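Local coordinates for protein putative peptidyl-arginine deiminase (Chlorobium tepidum, PDB 1XKN) that probably hydrolyses the guanidinium group of agmatine or of arginine in peptides, releasing ammonia, at residues E188-L193 / V202-D207. Residues are numbered along the deposited sequence; the frame is centred on the assembly and turned at random.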
loop_
_atom_site.group_PDB
_atom_site.type_symbol
_atom_site.label_atom_id
_atom_site.label_comp_id
_atom_site.label_asym_id
_atom_site.label_seq_id
_atom_site.Cartn_x
_atom_site.Cartn_y
_atom_site.Cartn_z
ATOM N N GLU A 188 -8.764 10.412 -19.598
ATOM C CA GLU A 188 -8.129 11.463 -18.807
ATOM C C GLU A 188 -7.347 10.880 -17.634
ATOM O O GLU A 188 -6.239 11.332 -17.324
ATOM C CB GLU A 188 -9.190 12.444 -18.298
ATOM C CG GLU A 188 -9.794 13.314 -19.404
ATOM C CD GLU A 188 -11.071 14.018 -18.979
ATOM O OE1 GLU A 188 -12.052 13.320 -18.646
ATOM O OE2 GLU A 188 -11.098 15.266 -18.985
ATOM N N ILE A 189 -7.925 9.877 -16.980
ATOM C CA ILE A 189 -7.270 9.233 -15.850
ATOM C C ILE A 189 -5.975 8.569 -16.312
ATOM O O ILE A 189 -4.930 8.749 -15.688
ATOM C CB ILE A 189 -8.220 8.212 -15.188
ATOM C CG1 ILE A 189 -9.349 8.974 -14.494
ATOM C CG2 ILE A 189 -7.463 7.344 -14.185
ATOM C CD1 ILE A 189 -10.494 8.109 -14.018
ATOM N N GLU A 190 -6.031 7.820 -17.409
ATOM C CA GLU A 190 -4.818 7.184 -17.913
ATOM C C GLU A 190 -3.784 8.244 -18.282
ATOM O O GLU A 190 -2.596 8.068 -18.029
ATOM C CB GLU A 190 -5.113 6.309 -19.134
ATOM C CG GLU A 190 -5.686 4.951 -18.770
ATOM C CD GLU A 190 -5.562 3.943 -19.895
ATOM O OE1 GLU A 190 -4.627 4.072 -20.718
ATOM O OE2 GLU A 190 -6.378 3.000 -19.938
ATOM N N ALA A 191 -4.235 9.346 -18.874
ATOM C CA ALA A 191 -3.314 10.408 -19.256
ATOM C C ALA A 191 -2.553 10.914 -18.035
ATOM O O ALA A 191 -1.341 11.118 -18.094
ATOM C CB ALA A 191 -4.067 11.556 -19.924
ATOM N N GLN A 192 -3.259 11.113 -16.926
ATOM C CA GLN A 192 -2.616 11.591 -15.706
ATOM C C GLN A 192 -1.643 10.566 -15.135
ATOM O O GLN A 192 -0.598 10.934 -14.604
ATOM C CB GLN A 192 -3.666 11.951 -14.654
ATOM C CG GLN A 192 -4.554 13.128 -15.052
ATOM C CD GLN A 192 -3.833 14.466 -14.976
ATOM O OE1 GLN A 192 -4.108 15.286 -14.098
ATOM N NE2 GLN A 192 -2.907 14.692 -15.898
ATOM N N LEU A 193 -1.979 9.282 -15.238
ATOM C CA LEU A 193 -1.090 8.243 -14.725
ATOM C C LEU A 193 0.175 8.202 -15.573
ATOM O O LEU A 193 1.277 8.020 -15.051
ATOM C CB LEU A 193 -1.786 6.878 -14.731
ATOM C CG LEU A 193 -2.997 6.762 -13.796
ATOM C CD1 LEU A 193 -3.676 5.418 -14.006
ATOM C CD2 LEU A 193 -2.563 6.930 -12.346
ATOM N N VAL A 202 -1.615 0.674 -18.817
ATOM C CA VAL A 202 -2.473 0.491 -17.661
ATOM C C VAL A 202 -3.286 -0.778 -17.850
ATOM O O VAL A 202 -3.972 -0.949 -18.862
ATOM C CB VAL A 202 -3.441 1.680 -17.473
ATOM C CG1 VAL A 202 -4.310 1.452 -16.244
ATOM C CG2 VAL A 202 -2.652 2.973 -17.336
ATOM N N LEU A 203 -3.195 -1.671 -16.873
ATOM C CA LEU A 203 -3.915 -2.938 -16.911
ATOM C C LEU A 203 -5.120 -2.830 -15.987
ATOM O O LEU A 203 -4.974 -2.783 -14.763
ATOM C CB LEU A 203 -2.996 -4.068 -16.442
ATOM C CG LEU A 203 -1.689 -4.271 -17.212
ATOM C CD1 LEU A 203 -0.819 -5.273 -16.476
ATOM C CD2 LEU A 203 -1.987 -4.753 -18.626
ATOM N N TRP A 204 -6.310 -2.799 -16.573
ATOM C CA TRP A 204 -7.533 -2.664 -15.792
ATOM C C TRP A 204 -8.225 -3.957 -15.393
ATOM O O TRP A 204 -8.803 -4.645 -16.236
ATOM C CB TRP A 204 -8.551 -1.801 -16.544
ATOM C CG TRP A 204 -8.125 -0.396 -16.783
ATOM C CD1 TRP A 204 -7.348 0.068 -17.805
ATOM C CD2 TRP A 204 -8.483 0.747 -15.998
ATOM N NE1 TRP A 204 -7.205 1.436 -17.706
ATOM C CE2 TRP A 204 -7.888 1.875 -16.602
ATOM C CE3 TRP A 204 -9.248 0.925 -14.836
ATOM C CZ2 TRP A 204 -8.038 3.165 -16.090
ATOM C CZ3 TRP A 204 -9.397 2.211 -14.324
ATOM C CH2 TRP A 204 -8.791 3.314 -14.953
ATOM N N LEU A 205 -8.175 -4.280 -14.104
ATOM C CA LEU A 205 -8.858 -5.466 -13.597
ATOM C C LEU A 205 -10.292 -5.035 -13.301
ATOM O O LEU A 205 -10.634 -3.864 -13.477
ATOM C CB LEU A 205 -8.187 -5.984 -12.323
ATOM C CG LEU A 205 -6.757 -6.505 -12.510
ATOM C CD1 LEU A 205 -6.203 -6.963 -11.164
ATOM C CD2 LEU A 205 -6.762 -7.661 -13.503
ATOM N N GLY A 206 -11.120 -5.965 -12.839
ATOM C CA GLY A 206 -12.512 -5.636 -12.584
ATOM C C GLY A 206 -12.937 -5.240 -11.185
ATOM O O GLY A 206 -12.576 -4.172 -10.685
ATOM N N ASP A 207 -13.735 -6.102 -10.562
ATOM C CA ASP A 207 -14.246 -5.858 -9.218
ATOM C C ASP A 207 -13.269 -6.332 -8.149
ATOM O O ASP A 207 -12.355 -7.107 -8.428
ATOM C CB ASP A 207 -15.583 -6.580 -9.030
ATOM C CG ASP A 207 -16.700 -5.968 -9.858
ATOM O OD1 ASP A 207 -17.727 -6.647 -10.056
ATOM O OD2 ASP A 207 -16.556 -4.808 -10.295
HETATM O O HOH W 1 -2.771 1.509 -21.353
HETATM O O HOH W 2 -5.434 0.592 -20.798
#
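Glu190 and Trp204 join helix 186-197 to strand 201-205 within a beta-alpha-beta crossover, whose first strand, 167-171, lies parallel to 201-205 and next to it in a mixed sheet. The unit belongs to the alpha/beta-propeller (pentein) fold expected of the guanidino-group-modifying enzymes and illustrates how a crossover helix can be fixed on an outer strand by apolar packing on one side and a hydrated carboxylate on the other. The segment axes come no closer than 10.8 Å, so side chains bridge the gap.

The drier part is formed by Ile189 and Leu193, both buried. Ile189 places CG2 at the rim of the indole, 4.3 Å from Trp204 CH2, while Leu193 CD1 reaches Val202 CG2 over the same distance. Within the strand, Val202 CG1 sits over one face of the indole near its rim, and Leu175 of helix 172-175 touches both Ile189 and Trp204. Lys186, at the start of the crossover helix, adds a cation-pi contact to the ring.

On the wetter side, Glu190 sends an extended chain past Val202, its CG lying 3.9 Å from Val202 CG2. With CG anti to the carbonyl carbon (chi1 -80°), the chain continues to the nitrogen edge of the indole. There Trp204 NE1 donates to Glu190 OE2 at 2.8 Å, fairly straight at 156°, approaching from above the carboxylate plane. The other oxygen forms a salt bridge with Arg194, which probably favours the charged form of Glu190. Strand 201-205 is outermost in its sheet, and two waters tie the carboxylate to Val202 on the side that lacks a neighbouring strand: one accepts from Val202 N and donates to Glu190 OE1, while the second donates to both Glu190 OE2, at 2.7 Å, and Val202 O, at 2.9 Å.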